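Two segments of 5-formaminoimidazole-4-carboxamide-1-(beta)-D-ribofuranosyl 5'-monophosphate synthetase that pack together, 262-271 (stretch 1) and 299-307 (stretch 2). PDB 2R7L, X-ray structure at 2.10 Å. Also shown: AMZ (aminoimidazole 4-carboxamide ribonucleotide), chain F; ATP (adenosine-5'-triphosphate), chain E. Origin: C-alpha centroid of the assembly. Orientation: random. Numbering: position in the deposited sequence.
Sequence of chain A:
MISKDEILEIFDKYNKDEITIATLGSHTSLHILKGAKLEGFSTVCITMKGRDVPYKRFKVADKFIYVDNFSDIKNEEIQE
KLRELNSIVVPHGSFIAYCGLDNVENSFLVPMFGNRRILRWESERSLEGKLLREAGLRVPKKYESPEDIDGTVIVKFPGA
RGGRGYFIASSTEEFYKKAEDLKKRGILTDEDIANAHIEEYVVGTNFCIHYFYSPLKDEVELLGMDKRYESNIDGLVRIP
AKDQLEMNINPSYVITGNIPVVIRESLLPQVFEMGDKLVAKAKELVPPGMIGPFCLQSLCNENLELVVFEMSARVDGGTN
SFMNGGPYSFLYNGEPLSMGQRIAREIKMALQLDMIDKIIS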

ATOM      1  N   VAL A 262      12.003  16.018 -15.236  1.00 28.16           N
ATOM      2  CA  VAL A 262      12.856  14.859 -15.398  1.00 26.05           C
ATOM      3  C   VAL A 262      13.771  15.162 -16.561  1.00 25.95           C
ATOM      4  O   VAL A 262      13.431  15.952 -17.428  1.00 27.15           O
ATOM      5  CB  VAL A 262      12.057  13.542 -15.693  1.00 28.42           C
ATOM      6  CG1 VAL A 262      11.216  13.119 -14.486  1.00 20.61           C
ATOM      7  CG2 VAL A 262      11.196  13.688 -16.936  1.00 22.31           C
ATOM      8  N   ILE A 263      14.936  14.534 -16.580  1.00 27.93           N
ATOM      9  CA  ILE A 263      15.902  14.781 -17.632  1.00 25.52           C
ATOM     10  C   ILE A 263      15.795  13.705 -18.709  1.00 31.10           C
ATOM     11  O   ILE A 263      15.267  12.618 -18.465  1.00 33.45           O
ATOM     12  CB  ILE A 263      17.335  14.811 -17.066  1.00 23.87           C
ATOM     13  CG1 ILE A 263      18.258  15.662 -17.951  1.00 29.36           C
ATOM     14  CG2 ILE A 263      17.879  13.391 -16.908  1.00 20.74           C
ATOM     15  CD1 ILE A 263      19.600  15.991 -17.294  1.00 29.84           C
ATOM     16  N   ARG A 264      16.282  14.027 -19.904  1.00 25.46           N
ATOM     17  CA  ARG A 264      16.415  13.069 -20.994  1.00 25.62           C
ATOM     18  C   ARG A 264      17.256  11.898 -20.489  1.00 26.60           C
ATOM     19  O   ARG A 264      18.338  12.108 -19.931  1.00 28.07           O
ATOM     20  CB  ARG A 264      17.114  13.756 -22.163  1.00 24.32           C
ATOM     21  CG  ARG A 264      17.326  12.934 -23.405  1.00 31.78           C
ATOM     22  CD  ARG A 264      17.782  13.890 -24.508  1.00 33.69           C
ATOM     23  NE  ARG A 264      18.210  13.223 -25.728  1.00 33.99           N
ATOM     24  CZ  ARG A 264      18.464  13.857 -26.871  1.00 38.66           C
ATOM     25  NH1 ARG A 264      18.310  15.171 -26.951  1.00 31.10           N
ATOM     26  NH2 ARG A 264      18.862  13.181 -27.935  1.00 36.04           N
ATOM     27  N   GLU A 265      16.763  10.673 -20.666  1.00 25.79           N
ATOM     28  CA  GLU A 265      17.367   9.519 -19.985  1.00 27.33           C
ATOM     29  C   GLU A 265      18.823   9.272 -20.390  1.00 33.14           C
ATOM     30  O   GLU A 265      19.643   8.926 -19.550  1.00 28.17           O
ATOM     31  CB  GLU A 265      16.519   8.248 -20.166  1.00 33.17           C
ATOM     32  CG  GLU A 265      16.884   7.109 -19.202  1.00 33.60           C
ATOM     33  CD  GLU A 265      15.982   5.890 -19.352  1.00 34.95           C
ATOM     34  OE1 GLU A 265      14.784   5.981 -18.997  1.00 33.57           O
ATOM     35  OE2 GLU A 265      16.474   4.837 -19.823  1.00 34.10           O
ATOM     36  N   SER A 266      19.143   9.468 -21.671  1.00 35.13           N
ATOM     37  CA  SER A 266      20.523   9.331 -22.149  1.00 29.57           C
ATOM     38  C   SER A 266      21.518  10.233 -21.411  1.00 33.23           C
ATOM     39  O   SER A 266      22.729  10.072 -21.553  1.00 34.67           O
ATOM     40  CB  SER A 266      20.608   9.585 -23.660  1.00 38.20           C
ATOM     41  OG  SER A 266      19.978  10.811 -24.021  1.00 38.74           O
ATOM     42  N   LEU A 267      21.016  11.165 -20.606  1.00 34.24           N
ATOM     43  CA  LEU A 267      21.894  12.107 -19.902  1.00 32.61           C
ATOM     44  C   LEU A 267      22.175  11.694 -18.462  1.00 31.83           C
ATOM     45  O   LEU A 267      22.914  12.372 -17.744  1.00 30.89           O
ATOM     46  CB  LEU A 267      21.298  13.519 -19.917  1.00 31.63           C
ATOM     47  CG  LEU A 267      21.167  14.237 -21.262  1.00 37.90           C
ATOM     48  CD1 LEU A 267      20.525  15.616 -21.089  1.00 31.45           C
ATOM     49  CD2 LEU A 267      22.527  14.356 -21.927  1.00 37.14           C
ATOM     50  N   LEU A 268      21.585  10.583 -18.029  1.00 31.66           N
ATOM     51  CA  LEU A 268      21.792  10.134 -16.652  1.00 31.13           C
ATOM     52  C   LEU A 268      23.226   9.661 -16.377  1.00 28.69           C
ATOM     53  O   LEU A 268      23.752   9.875 -15.277  1.00 33.06           O
ATOM     54  CB  LEU A 268      20.756   9.076 -16.269  1.00 33.69           C
ATOM     55  CG  LEU A 268      19.364   9.671 -16.053  1.00 28.61           C
ATOM     56  CD1 LEU A 268      18.340   8.570 -15.870  1.00 32.83           C
ATOM     57  CD2 LEU A 268      19.394  10.590 -14.847  1.00 24.13           C
ATOM     58  N   PRO A 269      23.872   9.021 -17.366  1.00 18.83           N
ATOM     59  CA  PRO A 269      25.284   8.708 -17.137  1.00 29.26           C
ATOM     60  C   PRO A 269      26.107   9.955 -16.819  1.00 29.07           C
ATOM     61  O   PRO A 269      26.980   9.912 -15.952  1.00 34.14           O
ATOM     62  CB  PRO A 269      25.728   8.081 -18.462  1.00 24.09           C
ATOM     63  CG  PRO A 269      24.467   7.510 -19.047  1.00 26.11           C
ATOM     64  CD  PRO A 269      23.400   8.513 -18.665  1.00 22.56           C
ATOM     65  N   GLN A 270      25.816  11.063 -17.499  1.00 37.89           N
ATOM     66  CA  GLN A 270      26.473  12.333 -17.199  1.00 34.34           C
ATOM     67  C   GLN A 270      26.080  12.820 -15.809  1.00 33.58           C
ATOM     68  O   GLN A 270      26.929  13.253 -15.032  1.00 34.76           O
ATOM     69  CB  GLN A 270      26.121  13.399 -18.251  1.00 33.09           C
ATOM     70  CG  GLN A 270      26.953  14.669 -18.129  1.00 29.74           C
ATOM     71  CD  GLN A 270      26.454  15.825 -19.012  1.00 33.54           C
ATOM     72  OE1 GLN A 270      26.678  16.992 -18.692  1.00 28.22           O
ATOM     73  NE2 GLN A 270      25.778  15.500 -20.116  1.00 29.08           N
ATOM     74  N   VAL A 271      24.781  12.766 -15.511  1.00 38.11           N
ATOM     75  CA  VAL A 271      24.262  13.164 -14.201  1.00 33.50           C
ATOM     76  C   VAL A 271      24.961  12.396 -13.079  1.00 33.82           C
ATOM     77  O   VAL A 271      25.422  12.989 -12.096  1.00 31.59           O
ATOM     78  CB  VAL A 271      22.737  12.930 -14.102  1.00 30.85           C
ATOM     79  CG1 VAL A 271      22.263  13.079 -12.668  1.00 29.11           C
ATOM     80  CG2 VAL A 271      21.975  13.876 -15.045  1.00 24.42           C
ATOM     81  N   LEU A 299      22.538  24.050 -15.613  1.00 28.89           N
ATOM     82  CA  LEU A 299      21.821  24.464 -16.801  1.00 28.68           C
ATOM     83  C   LEU A 299      22.302  23.608 -17.950  1.00 27.53           C
ATOM     84  O   LEU A 299      23.499  23.429 -18.140  1.00 31.45           O
ATOM     85  CB  LEU A 299      22.043  25.951 -17.095  1.00 31.19           C
ATOM     86  CG  LEU A 299      21.378  26.916 -16.109  1.00 37.01           C
ATOM     87  CD1 LEU A 299      22.029  28.304 -16.139  1.00 35.21           C
ATOM     88  CD2 LEU A 299      19.883  27.010 -16.374  1.00 25.75           C
ATOM     89  N   CYS A 300      21.361  23.045 -18.693  1.00 33.68           N
ATOM     90  CA  CYS A 300      21.704  22.169 -19.794  1.00 32.60           C
ATOM     91  C   CYS A 300      21.717  22.980 -21.083  1.00 32.58           C
ATOM     92  O   CYS A 300      20.682  23.480 -21.521  1.00 28.84           O
ATOM     93  CB  CYS A 300      20.710  21.005 -19.898  1.00 23.99           C
ATOM     94  SG  CYS A 300      21.179  19.776 -21.140  1.00 32.30           S
ATOM     95  N   ASN A 301      22.896  23.122 -21.681  1.00 36.25           N
ATOM     96  CA  ASN A 301      23.001  23.892 -22.911  1.00 35.50           C
ATOM     97  C   ASN A 301      22.613  23.060 -24.124  1.00 37.65           C
ATOM     98  O   ASN A 301      22.368  21.855 -24.011  1.00 40.45           O
ATOM     99  CB  ASN A 301      24.383  24.535 -23.054  1.00 25.48           C
ATOM    100  CG  ASN A 301      25.481  23.525 -23.291  1.00 33.77           C
ATOM    101  OD1 ASN A 301      25.264  22.483 -23.906  1.00 34.24           O
ATOM    102  ND2 ASN A 301      26.681  23.845 -22.827  1.00 29.37           N
ATOM    103  N   GLU A 302      22.531  23.703 -25.283  1.00 37.75           N
ATOM    104  CA  GLU A 302      22.021  23.033 -26.474  1.00 31.35           C
ATOM    105  C   GLU A 302      22.924  21.891 -26.934  1.00 27.14           C
ATOM    106  O   GLU A 302      22.526  21.068 -27.762  1.00 33.14           O
ATOM    107  CB  GLU A 302      21.806  24.031 -27.610  1.00 38.39           C
ATOM    108  CG  GLU A 302      23.058  24.767 -28.040  1.00 43.32           C
ATOM    109  CD  GLU A 302      22.839  25.576 -29.302  1.00 52.17           C
ATOM    110  OE1 GLU A 302      21.716  26.088 -29.502  1.00 51.93           O
ATOM    111  OE2 GLU A 302      23.789  25.692 -30.101  1.00 55.09           O
ATOM    112  N   ASN A 303      24.138  21.847 -26.400  1.00 27.59           N
ATOM    113  CA  ASN A 303      25.053  20.751 -26.696  1.00 38.65           C
ATOM    114  C   ASN A 303      24.920  19.583 -25.714  1.00 44.53           C
ATOM    115  O   ASN A 303      25.750  18.665 -25.707  1.00 37.06           O
ATOM    116  CB  ASN A 303      26.491  21.255 -26.725  1.00 42.45           C
ATOM    117  CG  ASN A 303      26.785  22.080 -27.955  1.00 49.12           C
ATOM    118  OD1 ASN A 303      26.358  21.742 -29.059  1.00 46.29           O
ATOM    119  ND2 ASN A 303      27.513  23.174 -27.772  1.00 51.31           N
ATOM    120  N   LEU A 304      23.875  19.637 -24.892  1.00 40.53           N
ATOM    121  CA  LEU A 304      23.567  18.589 -23.918  1.00 38.39           C
ATOM    122  C   LEU A 304      24.665  18.428 -22.878  1.00 36.48           C
ATOM    123  O   LEU A 304      24.989  17.315 -22.469  1.00 35.82           O
ATOM    124  CB  LEU A 304      23.270  17.257 -24.615  1.00 33.91           C
ATOM    125  CG  LEU A 304      22.027  17.264 -25.506  1.00 34.62           C
ATOM    126  CD1 LEU A 304      21.805  15.920 -26.177  1.00 36.76           C
ATOM    127  CD2 LEU A 304      20.803  17.666 -24.713  1.00 32.95           C
ATOM    128  N   GLU A 305      25.231  19.552 -22.457  1.00 34.88           N
ATOM    129  CA  GLU A 305      26.238  19.560 -21.412  1.00 38.28           C
ATOM    130  C   GLU A 305      25.652  20.276 -20.228  1.00 37.10           C
ATOM    131  O   GLU A 305      25.106  21.372 -20.374  1.00 36.55           O
ATOM    132  CB  GLU A 305      27.492  20.304 -21.866  1.00 39.78           C
ATOM    133  CG  GLU A 305      28.090  19.803 -23.167  1.00 44.88           C
ATOM    134  CD  GLU A 305      29.163  20.743 -23.716  1.00 50.61           C
ATOM    135  OE1 GLU A 305      29.193  21.931 -23.316  1.00 52.94           O
ATOM    136  OE2 GLU A 305      29.975  20.290 -24.548  1.00 52.89           O
ATOM    137  N   LEU A 306      25.759  19.660 -19.054  1.00 31.91           N
ATOM    138  CA  LEU A 306      25.253  20.274 -17.839  1.00 34.62           C
ATOM    139  C   LEU A 306      26.323  21.170 -17.227  1.00 33.51           C
ATOM    140  O   LEU A 306      27.424  20.721 -16.939  1.00 36.21           O
ATOM    141  CB  LEU A 306      24.785  19.201 -16.844  1.00 37.47           C
ATOM    142  CG  LEU A 306      23.486  18.470 -17.217  1.00 35.48           C
ATOM    143  CD1 LEU A 306      23.385  17.141 -16.481  1.00 36.78           C
ATOM    144  CD2 LEU A 306      22.272  19.347 -16.910  1.00 26.89           C
ATOM    145  N   VAL A 307      25.991  22.444 -17.051  1.00 36.36           N
ATOM    146  CA  VAL A 307      26.916  23.413 -16.489  1.00 29.25           C
ATOM    147  C   VAL A 307      26.408  23.798 -15.112  1.00 32.78           C
ATOM    148  O   VAL A 307      25.292  24.298 -14.975  1.00 37.20           O
ATOM    149  CB  VAL A 307      27.022  24.689 -17.390  1.00 32.93           C
ATOM    150  CG1 VAL A 307      27.977  25.709 -16.786  1.00 30.68           C
ATOM    151  CG2 VAL A 307      27.469  24.325 -18.798  1.00 34.92           C
TER
HETATM  152  O5  AMZ F 401      12.460  13.121 -22.901  1.00 35.53           O
HETATM  153  C6  AMZ F 401      12.040  13.131 -24.061  1.00 33.97           C
HETATM  154  N2  AMZ F 401      10.912  13.723 -24.446  1.00 26.89           N
HETATM  155  C3A AMZ F 401      12.823  12.454 -25.173  1.00 27.91           C
HETATM  156  C7A AMZ F 401      12.542  12.484 -26.528  1.00 31.41           C
HETATM  157  N3  AMZ F 401      11.527  13.104 -27.134  1.00 25.65           N
HETATM  158  N1  AMZ F 401      13.925  11.737 -24.996  1.00 32.69           N
HETATM  159  C5  AMZ F 401      14.322  11.321 -26.208  1.00 26.94           C
HETATM  160  N   AMZ F 401      13.477  11.779 -27.139  1.00 35.75           N
HETATM  161  C1  AMZ F 401      13.563  11.527 -28.598  1.00 40.42           C
HETATM  162  C2  AMZ F 401      14.428  12.555 -29.328  1.00 42.31           C
HETATM  163  C3  AMZ F 401      15.747  11.833 -29.526  1.00 45.06           C
HETATM  164  O2  AMZ F 401      16.311  12.216 -30.779  1.00 52.16           O
HETATM  165  O1  AMZ F 401      13.817  12.815 -30.597  1.00 50.91           O
HETATM  166  O   AMZ F 401      14.224  10.255 -28.702  1.00 38.43           O
HETATM  167  C   AMZ F 401      15.317  10.371 -29.618  1.00 48.29           C
HETATM  168  C4  AMZ F 401      16.416   9.414 -29.116  1.00 41.52           C
HETATM  169  O3  AMZ F 401      16.784   9.746 -27.781  1.00 32.80           O
HETATM  170  P   AMZ F 401      18.310   9.755 -27.368  1.00 35.93           P
HETATM  171  OP1 AMZ F 401      18.974   8.425 -27.407  1.00 38.70           O
HETATM  172  O4  AMZ F 401      19.063  10.783 -28.348  1.00 41.19           O
HETATM  173  OP2 AMZ F 401      18.399  10.401 -25.885  1.00 34.79           O
HETATM  174  PG  ATP E 400      18.909  30.020  -4.578  1.00 56.33           P
HETATM  175  O1G ATP E 400      19.245  29.447  -3.220  1.00 53.25           O
HETATM  176  O2G ATP E 400      18.860  28.996  -5.694  1.00 46.99           O
HETATM  177  O3G ATP E 400      17.732  30.967  -4.559  1.00 56.65           O
HETATM  178  PB  ATP E 400      21.630  30.402  -5.340  1.00 47.22           P
HETATM  179  O1B ATP E 400      21.668  28.912  -5.101  1.00 49.54           O
HETATM  180  O2B ATP E 400      22.682  31.265  -4.679  1.00 50.83           O
HETATM  181  O3B ATP E 400      20.175  30.977  -4.923  1.00 49.13           O
HETATM  182  PA  ATP E 400      22.195  31.939  -7.706  1.00 40.04           P
HETATM  183  O1A ATP E 400      23.607  31.718  -8.182  1.00 36.87           O
HETATM  184  O2A ATP E 400      21.806  33.148  -6.899  1.00 40.82           O
HETATM  185  O3A ATP E 400      21.705  30.594  -6.943  1.00 46.35           O
HETATM  186  O5' ATP E 400      21.262  31.908  -9.007  1.00 38.31           O
HETATM  187  C5' ATP E 400      19.954  32.451  -8.941  1.00 38.81           C
HETATM  188  C4' ATP E 400      19.307  32.268 -10.304  1.00 39.60           C
HETATM  189  O4' ATP E 400      19.978  33.066 -11.286  1.00 36.02           O
HETATM  190  C3' ATP E 400      19.403  30.840 -10.812  1.00 39.04           C
HETATM  191  O3' ATP E 400      18.325  30.027 -10.337  1.00 46.13           O
HETATM  192  C2' ATP E 400      19.371  31.019 -12.317  1.00 39.09           C
HETATM  193  O2' ATP E 400      18.023  31.098 -12.780  1.00 36.32           O
HETATM  194  C1' ATP E 400      20.041  32.370 -12.535  1.00 31.08           C
HETATM  195  N9  ATP E 400      21.459  32.122 -12.852  1.00 32.87           N
HETATM  196  C8  ATP E 400      22.438  31.977 -11.938  1.00 29.06           C
HETATM  197  N7  ATP E 400      23.631  31.746 -12.540  1.00 31.25           N
HETATM  198  C5  ATP E 400      23.423  31.758 -13.870  1.00 31.49           C
HETATM  199  C6  ATP E 400      24.263  31.594 -15.076  1.00 30.22           C
HETATM  200  N6  ATP E 400      25.595  31.359 -14.981  1.00 30.68           N
HETATM  201  N1  ATP E 400      23.647  31.667 -16.273  1.00 33.53           N
HETATM  202  C2  ATP E 400      22.319  31.893 -16.381  1.00 30.45           C
HETATM  203  N3  ATP E 400      21.502  32.061 -15.329  1.00 28.55           N
HETATM  204  C4  ATP E 400      21.985  31.993 -14.070  1.00 29.35           C
HETATM  205  O   HOH W   1      28.545  18.374 -17.601  1.00 38.75           O

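Stretch 2 folds back on itself as a hairpin. V307 N donates to L299 O at 2.9 Å and L299 N to V307 O at 2.8 Å, while the type I turn from N301 to L304 is closed by L304 N to N301 O at 2.8 Å. The N301 side chain braces this loop: its OD1 accepts from N303 N at 2.8 Å and from E305 N at 3.3 Å. Stretch 1 leaves a short strand at I263, passes through a 3-10 segment and enters a helix, where V271 N bonds L267 O at 2.9 Å. The CA atoms run in the same order along both stretches, with L267 nearest L304 at 7.8 Å and V271 nearest L306 at 8.0 Å. Together the two sides bury 357 Å².

Two leucines of the hairpin supply most of its covered surface, L304 with 81 Å² and L306 with 79 Å²; both point their CA-to-CB bonds toward stretch 1. E305, between them, points away and loses almost no surface here.

The end of L306 lies in a hollow lined by I263 and V271. Its CD1 is 4.0 Å from I263 CD1 and 3.8 Å from V271 CG2, ordinary van der Waals spacings that indicate close apolar packing. L267 is the bump in the other direction. With chi1 m and chi2 t, it rests against C300 and L304, which lie on the same side of it: its CD1 lies 4.2 Å from C300 SG, and its CD2 lies 4.0 Å from L304 CB. L304, also m and t, extends beyond this contact to cover one face of the R264 guanidinium, with CD1 3.7 Å from R264 NH1. A methyl group can occupy that face because the guanidinium directs its hydrogen bonds in its own plane. There R264 NE donates to AMZ OP2 at 2.8 Å, and R264 NH2 makes a very short 2.4 Å bond to AMZ O4.

Polar pairing across the stretches centres on Q270. Its extended side chain (chi1 and chi2 both t) brings the amide alongside the hairpin backbone. L306 N donates to Q270 OE1 at 2.8 Å with an N-H...O angle of 167°, and Q270 NE2 donates to L304 O at 3.1 Å and 161°. Both bonds are nearly linear, so one amide satisfies a backbone donor and a backbone acceptor two residues apart. Water 1 extends the link, donating to Q270 OE1 at 2.6 Å and to L306 O at 2.7 Å.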